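Local coordinates for Ara h 8 allergen isoform (PDB 6V8M), which is a peanut allergen of the Bet v 1 (PR-10) family that binds 8-anilino-1-naphthalene sulfonate in the crystal and may bind hydrophobic plant ligands such as abscisic acid, at residues P16-F20 / K103-A107; Y66-D72 / Y83-T89. All coordinates share one frame; numbering follows the deposited sequence.

Contact 1: P16-F20 / K103-A107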
loop_
_atom_site.group_PDB
_atom_site.type_symbol
_atom_site.label_atom_id
_atom_site.label_comp_id
_atom_site.label_asym_id
_atom_site.label_seq_id
_atom_site.Cartn_x
_atom_site.Cartn_y
_atom_site.Cartn_z
ATOM N N PRO A 16 -16.460 -1.851 -5.540
ATOM C CA PRO A 16 -15.603 -1.845 -4.363
ATOM C C PRO A 16 -15.494 -3.175 -3.606
ATOM O O PRO A 16 -14.390 -3.448 -3.171
ATOM C CB PRO A 16 -16.196 -0.724 -3.491
ATOM C CG PRO A 16 -17.638 -0.622 -3.941
ATOM C CD PRO A 16 -17.564 -0.874 -5.429
ATOM N N ALA A 17 -16.541 -3.985 -3.494
ATOM C CA ALA A 17 -16.427 -5.246 -2.722
ATOM C C ALA A 17 -15.370 -6.116 -3.420
ATOM O O ALA A 17 -14.457 -6.663 -2.758
ATOM C CB ALA A 17 -17.746 -5.956 -2.612
ATOM N N LYS A 18 -15.455 -6.200 -4.746
ATOM C CA LYS A 18 -14.515 -7.000 -5.565
ATOM C C LYS A 18 -13.105 -6.404 -5.477
ATOM O O LYS A 18 -12.122 -7.174 -5.302
ATOM C CB LYS A 18 -15.049 -7.028 -6.995
ATOM C CG LYS A 18 -14.365 -7.981 -7.953
ATOM C CD LYS A 18 -15.260 -8.324 -9.141
ATOM C CE LYS A 18 -14.825 -9.571 -9.884
ATOM N NZ LYS A 18 -15.982 -10.415 -10.273
ATOM N N LEU A 19 -12.988 -5.084 -5.621
ATOM C CA LEU A 19 -11.671 -4.398 -5.607
ATOM C C LEU A 19 -11.034 -4.498 -4.212
ATOM O O LEU A 19 -9.843 -4.785 -4.137
ATOM C CB LEU A 19 -11.860 -2.943 -6.039
ATOM C CG LEU A 19 -10.568 -2.151 -6.266
ATOM C CD1 LEU A 19 -9.659 -2.878 -7.261
ATOM C CD2 LEU A 19 -10.931 -0.743 -6.757
ATOM N N PHE A 20 -11.812 -4.379 -3.139
ATOM C CA PHE A 20 -11.309 -4.502 -1.744
ATOM C C PHE A 20 -10.826 -5.924 -1.479
ATOM O O PHE A 20 -9.768 -6.133 -0.832
ATOM C CB PHE A 20 -12.377 -4.080 -0.752
ATOM C CG PHE A 20 -11.882 -3.974 0.662
ATOM C CD1 PHE A 20 -11.164 -2.861 1.071
ATOM C CD2 PHE A 20 -12.037 -5.028 1.536
ATOM C CE1 PHE A 20 -10.680 -2.776 2.367
ATOM C CE2 PHE A 20 -11.555 -4.935 2.836
ATOM C CZ PHE A 20 -10.893 -3.810 3.247
ATOM N N LYS A 103 -9.633 4.254 1.412
ATOM C CA LYS A 103 -11.063 3.905 1.428
ATOM C C LYS A 103 -11.637 3.880 0.008
ATOM O O LYS A 103 -11.417 4.818 -0.776
ATOM C CB LYS A 103 -11.800 4.920 2.304
ATOM C CG LYS A 103 -13.249 4.542 2.561
ATOM C CD LYS A 103 -14.008 5.403 3.532
ATOM C CE LYS A 103 -15.346 4.801 3.955
ATOM N NZ LYS A 103 -16.141 4.196 2.848
ATOM N N LEU A 104 -12.419 2.850 -0.279
ATOM C CA LEU A 104 -13.225 2.758 -1.510
ATOM C C LEU A 104 -14.679 3.132 -1.213
ATOM O O LEU A 104 -15.157 2.975 -0.059
ATOM C CB LEU A 104 -13.174 1.327 -2.034
ATOM C CG LEU A 104 -11.803 0.669 -2.085
ATOM C CD1 LEU A 104 -11.996 -0.691 -2.716
ATOM C CD2 LEU A 104 -10.798 1.519 -2.844
ATOM N N GLU A 105 -15.386 3.528 -2.254
ATOM C CA GLU A 105 -16.872 3.625 -2.191
ATOM C C GLU A 105 -17.404 3.308 -3.574
ATOM O O GLU A 105 -16.662 3.501 -4.585
ATOM C CB GLU A 105 -17.319 4.967 -1.600
ATOM C CG GLU A 105 -17.037 6.176 -2.432
ATOM C CD GLU A 105 -17.649 7.453 -1.861
ATOM O OE1 GLU A 105 -18.038 8.315 -2.654
ATOM O OE2 GLU A 105 -17.750 7.571 -0.624
ATOM N N ALA A 106 -18.641 2.833 -3.632
ATOM C CA ALA A 106 -19.329 2.564 -4.909
ATOM C C ALA A 106 -19.494 3.877 -5.686
ATOM O O ALA A 106 -19.925 4.879 -5.076
ATOM C CB ALA A 106 -20.648 1.905 -4.638
ATOM N N ALA A 107 -19.176 3.866 -6.984
ATOM C CA ALA A 107 -19.380 5.017 -7.902
ATOM C C ALA A 107 -19.555 4.527 -9.345
ATOM O O ALA A 107 -18.606 3.928 -9.875
ATOM C CB ALA A 107 -18.217 5.964 -7.819
#

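Contact 2: Y66-D72 / Y83-T89. With 2AN (8-anilino-1-naphthalene sulfonate), chain F; 2AN (8-anilino-1-naphthalene sulfonate), chain E; 2AN (8-anilino-1-naphthalene sulfonate), chain G.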
loop_
_atom_site.group_PDB
_atom_site.type_symbol
_atom_site.label_atom_id
_atom_site.label_comp_id
_atom_site.label_asym_id
_atom_site.label_seq_id
_atom_site.Cartn_x
_atom_site.Cartn_y
_atom_site.Cartn_z
ATOM N N TYR A 66 14.120 -5.530 2.328
ATOM C CA TYR A 66 12.756 -5.660 2.887
ATOM C C TYR A 66 12.347 -4.376 3.569
ATOM O O TYR A 66 13.174 -3.560 3.969
ATOM C CB TYR A 66 12.673 -6.869 3.823
ATOM C CG TYR A 66 13.536 -6.719 5.059
ATOM C CD1 TYR A 66 13.037 -6.122 6.192
ATOM C CD2 TYR A 66 14.862 -7.128 5.081
ATOM C CE1 TYR A 66 13.803 -5.927 7.327
ATOM C CE2 TYR A 66 15.653 -6.944 6.212
ATOM C CZ TYR A 66 15.117 -6.349 7.342
ATOM O OH TYR A 66 15.860 -6.126 8.466
ATOM N N VAL A 67 11.034 -4.234 3.716
ATOM C CA VAL A 67 10.404 -3.200 4.565
ATOM C C VAL A 67 9.349 -3.891 5.428
ATOM O O VAL A 67 8.955 -5.023 5.111
ATOM C CB VAL A 67 9.802 -2.045 3.748
ATOM C CG1 VAL A 67 10.827 -1.418 2.821
ATOM C CG2 VAL A 67 8.587 -2.519 2.973
ATOM N N LEU A 68 8.907 -3.213 6.479
ATOM C CA LEU A 68 7.868 -3.731 7.385
ATOM C C LEU A 68 6.599 -2.917 7.173
ATOM O O LEU A 68 6.679 -1.694 6.923
ATOM C CB LEU A 68 8.340 -3.690 8.843
ATOM C CG LEU A 68 9.610 -4.494 9.183
ATOM C CD1 LEU A 68 9.855 -4.417 10.676
ATOM C CD2 LEU A 68 9.506 -5.947 8.749
ATOM N N HIS A 69 5.462 -3.595 7.212
ATOM C CA HIS A 69 4.130 -2.956 7.164
ATOM C C HIS A 69 3.407 -3.238 8.470
ATOM O O HIS A 69 3.492 -4.369 8.951
ATOM C CB HIS A 69 3.252 -3.546 6.060
ATOM C CG HIS A 69 3.591 -3.173 4.679
ATOM N ND1 HIS A 69 2.629 -3.114 3.700
ATOM C CD2 HIS A 69 4.785 -2.941 4.083
ATOM C CE1 HIS A 69 3.218 -2.852 2.550
ATOM N NE2 HIS A 69 4.527 -2.715 2.766
ATOM N N LYS A 70 2.651 -2.278 8.981
ATOM C CA LYS A 70 1.736 -2.542 10.108
ATOM C C LYS A 70 0.310 -2.154 9.704
ATOM O O LYS A 70 0.127 -1.061 9.173
ATOM C CB LYS A 70 2.176 -1.736 11.323
ATOM C CG LYS A 70 1.352 -1.977 12.580
ATOM C CD LYS A 70 1.584 -0.910 13.609
ATOM C CE LYS A 70 1.013 -1.229 14.972
ATOM N NZ LYS A 70 0.964 -0.003 15.811
ATOM N N ILE A 71 -0.663 -3.015 9.957
ATOM C CA ILE A 71 -2.098 -2.689 9.739
ATOM C C ILE A 71 -2.553 -1.768 10.868
ATOM O O ILE A 71 -2.532 -2.177 12.055
ATOM C CB ILE A 71 -2.989 -3.946 9.656
ATOM C CG1 ILE A 71 -2.470 -4.894 8.586
ATOM C CG2 ILE A 71 -4.430 -3.542 9.398
ATOM C CD1 ILE A 71 -3.336 -6.102 8.345
ATOM N N ASP A 72 -2.991 -0.567 10.508
ATOM C CA ASP A 72 -3.539 0.408 11.487
ATOM C C ASP A 72 -5.059 0.224 11.612
ATOM O O ASP A 72 -5.600 0.263 12.762
ATOM C CB ASP A 72 -3.157 1.842 11.112
ATOM C CG ASP A 72 -1.658 2.082 10.999
ATOM O OD1 ASP A 72 -0.928 1.742 11.959
ATOM O OD2 ASP A 72 -1.228 2.628 9.970
ATOM N N TYR A 83 -2.557 1.548 6.816
ATOM C CA TYR A 83 -1.313 0.788 7.083
ATOM C C TYR A 83 -0.152 1.756 7.088
ATOM O O TYR A 83 -0.194 2.835 6.426
ATOM C CB TYR A 83 -1.111 -0.332 6.062
ATOM C CG TYR A 83 -1.079 0.157 4.637
ATOM C CD1 TYR A 83 -2.247 0.368 3.932
ATOM C CD2 TYR A 83 0.114 0.291 3.962
ATOM C CE1 TYR A 83 -2.222 0.797 2.609
ATOM C CE2 TYR A 83 0.153 0.706 2.639
ATOM C CZ TYR A 83 -1.020 0.971 1.957
ATOM O OH TYR A 83 -1.031 1.372 0.639
ATOM N N THR A 84 0.911 1.330 7.744
ATOM C CA THR A 84 2.134 2.134 7.875
ATOM C C THR A 84 3.298 1.308 7.355
ATOM O O THR A 84 3.408 0.134 7.774
ATOM C CB THR A 84 2.355 2.628 9.295
ATOM O OG1 THR A 84 1.306 3.509 9.661
ATOM C CG2 THR A 84 3.646 3.382 9.419
ATOM N N ILE A 85 4.098 1.896 6.485
ATOM C CA ILE A 85 5.383 1.262 6.046
ATOM C C ILE A 85 6.500 1.913 6.855
ATOM O O ILE A 85 6.588 3.138 6.901
ATOM C CB ILE A 85 5.566 1.404 4.521
ATOM C CG1 ILE A 85 4.353 0.843 3.775
ATOM C CG2 ILE A 85 6.875 0.762 4.088
ATOM C CD1 ILE A 85 4.454 0.962 2.287
ATOM N N SER A 86 7.382 1.108 7.441
ATOM C CA SER A 86 8.497 1.626 8.267
ATOM C C SER A 86 9.580 0.566 8.368
ATOM O O SER A 86 9.229 -0.638 8.360
ATOM C CB SER A 86 7.999 1.975 9.624
ATOM O OG SER A 86 9.011 2.656 10.350
ATOM N N GLY A 87 10.833 0.994 8.449
ATOM C CA GLY A 87 11.929 0.074 8.770
ATOM C C GLY A 87 12.280 -0.817 7.615
ATOM O O GLY A 87 11.447 -0.990 6.677
ATOM N N GLY A 88 13.434 -1.446 7.769
ATOM C CA GLY A 88 13.943 -2.493 6.893
ATOM C C GLY A 88 15.019 -1.919 6.009
ATOM O O GLY A 88 15.163 -0.695 5.952
ATOM N N THR A 89 15.773 -2.789 5.364
ATOM C CA THR A 89 16.916 -2.454 4.477
ATOM C C THR A 89 16.447 -1.785 3.176
ATOM O O THR A 89 17.275 -1.040 2.572
ATOM C CB THR A 89 17.697 -3.736 4.203
ATOM O OG1 THR A 89 16.803 -4.772 3.776
ATOM C CG2 THR A 89 18.428 -4.235 5.428
HETATM C C1 2AN F . 13.642 -1.462 12.060
HETATM C C2 2AN F . 13.059 -2.623 12.450
HETATM C C3 2AN F . 13.472 -3.859 11.943
HETATM C C4 2AN F . 14.468 -3.911 11.028
HETATM C C5 2AN F . 15.105 -2.736 10.573
HETATM C C6 2AN F . 16.135 -2.831 9.609
HETATM C C7 2AN F . 16.758 -1.734 9.141
HETATM C C8 2AN F . 16.396 -0.466 9.614
HETATM N N 2AN F . 13.117 -0.266 12.611
HETATM S S 2AN F . 15.095 1.341 11.052
HETATM C C9 2AN F . 15.402 -0.317 10.545
HETATM C C10 2AN F . 14.703 -1.459 11.077
HETATM C C11 2AN F . 11.777 -0.199 13.089
HETATM C C12 2AN F . 11.491 -0.292 14.448
HETATM C C13 2AN F . 10.180 -0.263 14.898
HETATM C C14 2AN F . 9.138 -0.155 14.006
HETATM C C15 2AN F . 9.405 -0.087 12.658
HETATM C C16 2AN F . 10.712 -0.117 12.197
HETATM O O1 2AN F . 13.593 1.649 10.755
HETATM O O2 2AN F . 15.911 2.183 10.237
HETATM O O3 2AN F . 15.243 1.409 12.472
HETATM C C1 2AN E . 8.091 -0.345 -0.495
HETATM C C2 2AN E . 9.061 0.603 -0.316
HETATM C C3 2AN E . 8.762 1.967 -0.349
HETATM C C4 2AN E . 7.510 2.363 -0.674
HETATM C C5 2AN E . 6.468 1.429 -0.873
HETATM C C6 2AN E . 5.164 1.883 -1.167
HETATM C C7 2AN E . 4.158 1.030 -1.369
HETATM C C8 2AN E . 4.357 -0.348 -1.235
HETATM N N 2AN E . 8.430 -1.705 -0.555
HETATM S S 2AN E . 5.626 -2.588 -0.664
HETATM C C9 2AN E . 5.605 -0.852 -1.002
HETATM C C10 2AN E . 6.728 0.028 -0.789
HETATM C C11 2AN E . 9.714 -2.279 -0.676
HETATM C C12 2AN E . 9.862 -3.558 -0.151
HETATM C C13 2AN E . 11.103 -4.174 -0.171
HETATM C C14 2AN E . 12.190 -3.539 -0.724
HETATM C C15 2AN E . 12.051 -2.275 -1.253
HETATM C C16 2AN E . 10.819 -1.641 -1.231
HETATM O O1 2AN E . 6.353 -2.739 0.562
HETATM O O2 2AN E . 4.272 -3.059 -0.636
HETATM O O3 2AN E . 6.409 -3.319 -1.770
HETATM C C1 2AN G . 11.817 -11.103 10.263
HETATM C C2 2AN G . 10.900 -10.294 10.853
HETATM C C3 2AN G . 11.158 -8.930 11.067
HETATM C C4 2AN G . 12.356 -8.398 10.716
HETATM C C5 2AN G . 13.354 -9.198 10.111
HETATM C C6 2AN G . 14.602 -8.646 9.742
HETATM C C7 2AN G . 15.563 -9.404 9.169
HETATM C C8 2AN G . 15.334 -10.765 8.905
HETATM N N 2AN G . 11.565 -12.476 10.061
HETATM S S 2AN G . 13.953 -13.054 8.847
HETATM C C9 2AN G . 14.146 -11.350 9.254
HETATM C C10 2AN G . 13.099 -10.581 9.872
HETATM C C11 2AN G . 10.348 -13.147 9.855
HETATM C C12 2AN G . 9.659 -13.680 10.936
HETATM C C13 2AN G . 8.469 -14.362 10.735
HETATM C C14 2AN G . 7.970 -14.533 9.464
HETATM C C15 2AN G . 8.657 -14.022 8.388
HETATM C C16 2AN G . 9.846 -13.336 8.573
HETATM O O1 2AN G . 15.212 -13.444 8.000
HETATM O O2 2AN G . 12.833 -13.178 7.967
HETATM O O3 2AN G . 13.973 -13.822 10.055
#

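Contact 1: P16-F20 / K103-A107
Leu-104 of the strand and Pro-16 of the helix share most of this contact, lying against each other through their CB atoms, 3.9 Å from CB to CB. The pyrrolidine ring of Pro-16 then runs on along the strand: its CG comes within 3.6 Å of Ala-106 N and also meets the Ala-106 methyl. Leu-104 reaches further into the helix. Its CG stands anti to the carbonyl carbon (chi1 -46°), which carries CD1 in against the first turn, where it lies 3.7 Å from Pro-16 O and equally close to Phe-20 N. Phe-20 N is bonded to Pro-16 O at 2.7 Å, so the methyl rests on a backbone N and O that already satisfy each other. The same CD1 touches CB of Leu-19, whose side chain crosses that of Leu-104 at about a right angle, and CB of Phe-20; it sits at the edge of the Phe-20 ring, near its plane. All of this is van der Waals contact, made with the strand running at 150° to the helix direction. Around it, Tyr-79 touches both Pro-16 and Leu-104, Ser-111 of strand 110-121 touches Pro-16 and Leu-19, and Ile-113 touches Leu-104. Phe-143 packs on Leu-19, completing an arrangement that belongs to the Bet v 1 fold: short helix 16-25 lodged between the end of the curved antiparallel sheet and the long C-terminal helix 129-152.

Contact 2: Y66-D72 / Y83-T89
Leu-68 pairs with Ser-86 and Lys-70 with Thr-84 as antiparallel hydrogen-bonded pairs, alternating with the non-hydrogen-bonded pairs His-69 with Ile-85 and Ile-71 with Tyr-83. The Lys-70 and Thr-84 bonds are regular, 2.8 Å from Lys-70 N to Thr-84 O, with each donor in the carbonyl plane. Toward Gly-87 the ladder frays: Leu-68 N donates to Ser-86 O at 3.2 Å from above the carbonyl plane, and more weakly to Gly-87 O. Past it, Tyr-66 N donates to Thr-89 OG1 at 3.1 Å, and Thr-89 N lies over the centre of the Tyr-66 ring. At the other end Thr-84 OG1, also hydrogen-bonded to Ser-99 OG, donates to the syn lone pair of Asp-72 OD2, 2.7 Å away.

His-69 and Ile-85 lie side by side, Ile-85 CG1 making a CH-pi contact 3.9 Å from the imidazole centroid. With CG anti to the carbonyl carbon (chi1 -74°) the imidazole points off this inward face, and NE2 donates at 2.9 Å to O1 of the chain E sulfonate, at the ring edge. Tyr-66, Val-67 and Ile-85 line the same interior Bet v 1 pocket. On the opposite face, Leu-68, Ser-86, Gly-87 and Gly-88 form a separate site for the chain F ligand, its O1 3.0 Å from Gly-87 CA; the Tyr-66 hydroxyl touches the chain F and G ligands.

Strands 64-75 and 80-86 form a hairpin flanked by strand 53-59, where Val-56 touches His-69, and by strand 95-107, where Phe-100 stacks on Tyr-83 and Glu-96 O receives Ser-86 OG.

Both contacts reach the same antiparallel sheet, in which strands 80-86 and 95-107 are neighbours, and the hairpin of contact 2 falls within the chain that runs between the segments of contact 1. In space they sit on opposite sides of the molecule, their centres 24 Å apart. Contact 1 is largely buried and joins a helix to the sheet by van der Waals packing alone; contact 2 is partly buried and joins two strands by a backbone ladder with polar side-chain bonds at its ends. Ligands mark the second difference: contact 2 binds dye molecules on both faces of its hairpin, whereas the side chain of Leu-104 in contact 1 comes no closer than about 7 Å to a bound molecule.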